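Local coordinates for LP04448p (PDB 4QMH), which probably binds tubulin through its TOG domains and so promotes microtubule polymerization, as a member of the XMAP215 family, at residues P149-K152 / T153-A157. Sequence-based numbering, arbitrary orientation.
Sequences PALK and TELWA
Thr153 grips Pro149 O twice: its OG1 donates at 2.8 Å from above the carbonyl plane, while its N, 2.9 Å from the same Pro149 O, comes from the opposite face. The side-chain bond is possible because OG1 sits beside the backbone N, anti to the carbonyl carbon (chi1 -59°). An alanine here would leave Pro149 O with the amide alone of these two donors and would probably weaken the hold on the helix's first turn. One residue on, Glu154 N bonds Ala150 O at 3.0 Å, and a water bridges that same Ala150 O to Glu154 OE2, donating to both. These are i to i+4 contacts in the first turns of helix 149-162, part of the all-helical, HEAT-repeat-like array of a TOG domain. On another side of the helix Leu151 and Leu155 lie side by side, their CD2 methyls 4.0 Å apart, with Leu155 packing on helix 139-145. Trp156 N bonds Lys152 O at 3.0 Å, and Trp156 CD1 passes 3.3 Å from Lys152 O. Farther out, Trp156 NE1 is hydrogen-bonded to His186 ND1, and salt bridges tie Lys152 to Asp189 and Glu154 to Arg115.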
ATOM      1  N   PRO A 149       9.974   6.005 -10.943  1.00 16.73           N
ATOM      2  CA  PRO A 149       8.932   6.149 -11.966  1.00  8.75           C
ATOM      3  C   PRO A 149       7.938   4.984 -11.967  1.00 10.35           C
ATOM      4  O   PRO A 149       6.739   5.216 -12.116  1.00 10.51           O
ATOM      5  CB  PRO A 149       9.740   6.192 -13.269  1.00 12.42           C
ATOM      6  CG  PRO A 149      11.045   6.783 -12.860  1.00 14.47           C
ATOM      7  CD  PRO A 149      11.326   6.208 -11.499  1.00 17.06           C
ATOM      8  N   ALA A 150       8.422   3.753 -11.810  1.00 10.88           N
ATOM      9  CA  ALA A 150       7.522   2.601 -11.771  1.00 10.95           C
ATOM     10  C   ALA A 150       6.549   2.711 -10.600  1.00 11.83           C
ATOM     11  O   ALA A 150       5.350   2.480 -10.753  1.00 13.17           O
ATOM     12  CB  ALA A 150       8.307   1.296 -11.689  1.00 15.97           C
ATOM     13  N   LEU A 151       7.065   3.071  -9.430  1.00 10.90           N
ATOM     14  CA  LEU A 151       6.207   3.196  -8.253  1.00  8.97           C
ATOM     15  C   LEU A 151       5.161   4.284  -8.459  1.00  8.87           C
ATOM     16  O   LEU A 151       3.968   4.069  -8.200  1.00  9.70           O
ATOM     17  CB  LEU A 151       7.041   3.458  -6.993  1.00 10.20           C
ATOM     18  CG  LEU A 151       6.260   3.608  -5.686  1.00 13.28           C
ATOM     19  CD1 LEU A 151       7.140   3.250  -4.473  1.00 12.77           C
ATOM     20  CD2 LEU A 151       5.707   5.037  -5.560  1.00 15.71           C
ATOM     21  N   LYS A 152       5.584   5.444  -8.945  1.00 10.58           N
ATOM     22  CA  LYS A 152       4.636   6.528  -9.175  1.00 10.19           C
ATOM     23  C   LYS A 152       3.567   6.112 -10.186  1.00 11.44           C
ATOM     24  O   LYS A 152       2.390   6.411 -10.006  1.00 10.48           O
ATOM     25  CB  LYS A 152       5.352   7.824  -9.590  1.00  8.24           C
ATOM     26  CG  LYS A 152       6.236   8.394  -8.476  1.00  8.57           C
ATOM     27  CD  LYS A 152       6.987   9.657  -8.881  1.00 11.09           C
ATOM     28  CE  LYS A 152       7.696   9.518 -10.210  1.00 26.38           C
ATOM     29  NZ  LYS A 152       8.444  10.774 -10.528  1.00 27.84           N
ATOM     30  N   THR A 153       3.974   5.423 -11.246  1.00 10.18           N
ATOM     31  CA  THR A 153       3.020   4.931 -12.235  1.00 10.09           C
ATOM     32  C   THR A 153       1.973   4.020 -11.602  1.00  8.10           C
ATOM     33  O   THR A 153       0.771   4.233 -11.770  1.00  9.59           O
ATOM     34  CB  THR A 153       3.733   4.192 -13.374  1.00 11.59           C
ATOM     35  OG1 THR A 153       4.667   5.084 -13.993  1.00 13.19           O
ATOM     36  CG2 THR A 153       2.714   3.707 -14.420  1.00 12.29           C
ATOM     37  N   GLU A 154       2.423   3.012 -10.856  1.00 10.95           N
ATOM     38  CA  GLU A 154       1.495   2.054 -10.250  1.00 10.56           C
ATOM     39  C   GLU A 154       0.622   2.718  -9.200  1.00  9.95           C
ATOM     40  O   GLU A 154      -0.571   2.439  -9.112  1.00  9.82           O
ATOM     41  CB  GLU A 154       2.235   0.889  -9.592  1.00 14.13           C
ATOM     42  CG  GLU A 154       3.049   0.033 -10.519  1.00 13.75           C
ATOM     43  CD  GLU A 154       2.218  -0.800 -11.473  1.00 19.42           C
ATOM     44  OE1 GLU A 154       1.019  -1.025 -11.214  1.00 19.96           O
ATOM     45  OE2 GLU A 154       2.782  -1.234 -12.495  1.00 19.71           O
ATOM     46  N   LEU A 155       1.224   3.593  -8.401  1.00  8.31           N
ATOM     47  CA  LEU A 155       0.513   4.147  -7.251  1.00  9.61           C
ATOM     48  C   LEU A 155      -0.550   5.164  -7.661  1.00  9.67           C
ATOM     49  O   LEU A 155      -1.662   5.158  -7.128  1.00  8.00           O
ATOM     50  CB  LEU A 155       1.501   4.726  -6.233  1.00  8.99           C
ATOM     51  CG  LEU A 155       0.934   5.091  -4.866  1.00 10.80           C
ATOM     52  CD1 LEU A 155      -0.029   4.015  -4.338  1.00  8.00           C
ATOM     53  CD2 LEU A 155       2.076   5.338  -3.891  1.00  7.02           C
ATOM     54  N   TRP A 156      -0.239   6.028  -8.624  1.00  9.98           N
ATOM     55  CA  TRP A 156      -1.274   6.906  -9.152  1.00  9.57           C
ATOM     56  C   TRP A 156      -2.409   6.127  -9.837  1.00  9.45           C
ATOM     57  O   TRP A 156      -3.568   6.524  -9.763  1.00 10.16           O
ATOM     58  CB  TRP A 156      -0.696   7.966 -10.099  1.00  9.12           C
ATOM     59  CG  TRP A 156       0.019   9.082  -9.383  1.00  9.44           C
ATOM     60  CD1 TRP A 156       1.324   9.456  -9.549  1.00 12.63           C
ATOM     61  CD2 TRP A 156      -0.527   9.966  -8.388  1.00  7.93           C
ATOM     62  NE1 TRP A 156       1.618  10.516  -8.731  1.00  9.92           N
ATOM     63  CE2 TRP A 156       0.507  10.844  -8.001  1.00 10.46           C
ATOM     64  CE3 TRP A 156      -1.784  10.096  -7.787  1.00  8.03           C
ATOM     65  CZ2 TRP A 156       0.324  11.845  -7.039  1.00  8.94           C
ATOM     66  CZ3 TRP A 156      -1.963  11.085  -6.832  1.00  9.07           C
ATOM     67  CH2 TRP A 156      -0.914  11.950  -6.466  1.00  8.64           C
ATOM     68  N   ALA A 157      -2.087   5.021 -10.504  1.00  9.07           N
ATOM     69  CA  ALA A 157      -3.132   4.226 -11.149  1.00  9.53           C
ATOM     70  C   ALA A 157      -4.047   3.658 -10.082  1.00 10.35           C
ATOM     71  O   ALA A 157      -5.262   3.622 -10.241  1.00 12.84           O
ATOM     72  CB  ALA A 157      -2.521   3.095 -11.956  1.00 10.66           C
TER
HETATM   73  O   HOH W   1       5.054   0.585 -13.013  1.00 29.22           O